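Local structure of putative lipoprotein YcdA (Bacillus subtilis subsp. subtilis str. 168, 4R4G) at residues K225-S228 with A234-E237. The protein is of unknown function, a putative membrane-anchored lipoprotein that joins an N-terminal Ig-like domain to a C-terminal alpha-beta domain. Numbering follows the deposited sequence.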
loop_
_atom_site.group_PDB
_atom_site.type_symbol
_atom_site.label_atom_id
_atom_site.label_comp_id
_atom_site.label_asym_id
_atom_site.label_seq_id
_atom_site.Cartn_x
_atom_site.Cartn_y
_atom_site.Cartn_z
ATOM N N LYS A 225 -0.045 -5.313 0.422
ATOM C CA LYS A 225 0.900 -4.710 1.354
ATOM C C LYS A 225 1.345 -3.369 0.861
ATOM O O LYS A 225 1.795 -3.275 -0.274
ATOM C CB LYS A 225 2.136 -5.606 1.559
ATOM C CG LYS A 225 2.998 -5.116 2.715
ATOM C CD LYS A 225 4.409 -5.648 2.744
ATOM C CE LYS A 225 5.155 -4.842 3.789
ATOM N NZ LYS A 225 6.516 -5.364 4.088
ATOM N N THR A 226 1.247 -2.336 1.705
ATOM C CA THR A 226 1.800 -1.010 1.404
ATOM C C THR A 226 3.331 -1.134 1.525
ATOM O O THR A 226 3.833 -1.532 2.590
ATOM C CB THR A 226 1.238 0.053 2.333
ATOM O OG1 THR A 226 -0.186 -0.010 2.285
ATOM C CG2 THR A 226 1.700 1.433 1.952
ATOM N N THR A 227 4.054 -0.852 0.430
ATOM C CA THR A 227 5.501 -0.990 0.405
ATOM C C THR A 227 6.216 0.370 0.610
ATOM O O THR A 227 7.330 0.391 1.147
ATOM C CB THR A 227 5.933 -1.716 -0.863
ATOM O OG1 THR A 227 5.410 -1.063 -2.026
ATOM C CG2 THR A 227 5.500 -3.165 -0.856
ATOM N N SER A 228 5.576 1.494 0.234
ATOM C CA SER A 228 6.141 2.840 0.410
ATOM C C SER A 228 5.070 3.900 0.450
ATOM O O SER A 228 4.068 3.784 -0.240
ATOM C CB SER A 228 7.128 3.176 -0.704
ATOM O OG SER A 228 6.598 2.915 -1.992
ATOM N N ALA A 234 0.711 6.532 -1.777
ATOM C CA ALA A 234 1.353 5.266 -1.397
ATOM C C ALA A 234 1.446 4.283 -2.542
ATOM O O ALA A 234 0.730 4.417 -3.535
ATOM C CB ALA A 234 0.588 4.611 -0.261
ATOM N N ILE A 235 2.311 3.264 -2.376
ATOM C CA ILE A 235 2.478 2.143 -3.301
ATOM C C ILE A 235 2.071 0.872 -2.568
ATOM O O ILE A 235 2.692 0.499 -1.567
ATOM C CB ILE A 235 3.892 2.019 -3.954
ATOM C CG1 ILE A 235 4.234 3.260 -4.802
ATOM C CG2 ILE A 235 4.035 0.707 -4.778
ATOM C CD1 ILE A 235 3.229 3.617 -5.953
ATOM N N VAL A 236 1.009 0.225 -3.069
ATOM C CA VAL A 236 0.483 -1.015 -2.538
ATOM C C VAL A 236 0.871 -2.117 -3.503
ATOM O O VAL A 236 0.643 -2.015 -4.715
ATOM C CB VAL A 236 -1.036 -0.970 -2.274
ATOM C CG1 VAL A 236 -1.497 -2.256 -1.587
ATOM C CG2 VAL A 236 -1.425 0.239 -1.436
ATOM N N GLU A 237 1.502 -3.144 -2.965
ATOM C CA GLU A 237 1.951 -4.314 -3.691
ATOM C C GLU A 237 0.871 -5.379 -3.534
ATOM O O GLU A 237 0.648 -5.891 -2.432
ATOM C CB GLU A 237 3.303 -4.748 -3.115
ATOM C CG GLU A 237 4.077 -5.773 -3.913
ATOM C CD GLU A 237 5.581 -5.711 -3.704
ATOM O OE1 GLU A 237 6.174 -4.622 -3.904
ATOM O OE2 GLU A 237 6.170 -6.765 -3.370
#
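With OG1 lodged between its own backbone N and carbonyl carbon (chi1 54°), T227 aims its hydroxyl at the backbone of I235, while CG2, opposite the carbonyl carbon, lies against E237. The carbonyl oxygen of I235 accepts twice: from T227 N at 2.8 Å, almost in line with the C=O, and, because of that rotamer, from T227 OG1 at 3.2 Å, well above the carbonyl plane. T227 CG2 meets E237 CB at 3.5 Å, the two side chains crossing at about a right angle. Replacing T227 with an alanine removes both OG1 and CG2, and is likely to leave I235 O with the single backbone donor and E237 CB without its methyl neighbour. The backbone evidence identifies a classic beta bulge: T227 and S228 both face I235, since I235 N also bonds S228 O at 2.8 Å. S228 OG rests 3.5 Å from I235 CB. Beyond the bulge, K225 and E237 form a regular antiparallel hydrogen-bonded pair, E237 N reaching K225 O at 2.7 Å. On the other face, T226 and V236 make a non-hydrogen-bonded pair; T226 OG1 bonds S146 and V236 packs on L150, both of helix 145-157. The hairpin of strands 221-230 and 233-244 thus backs onto that helix, and strand 293-301 pairs with the far edge of 233-244.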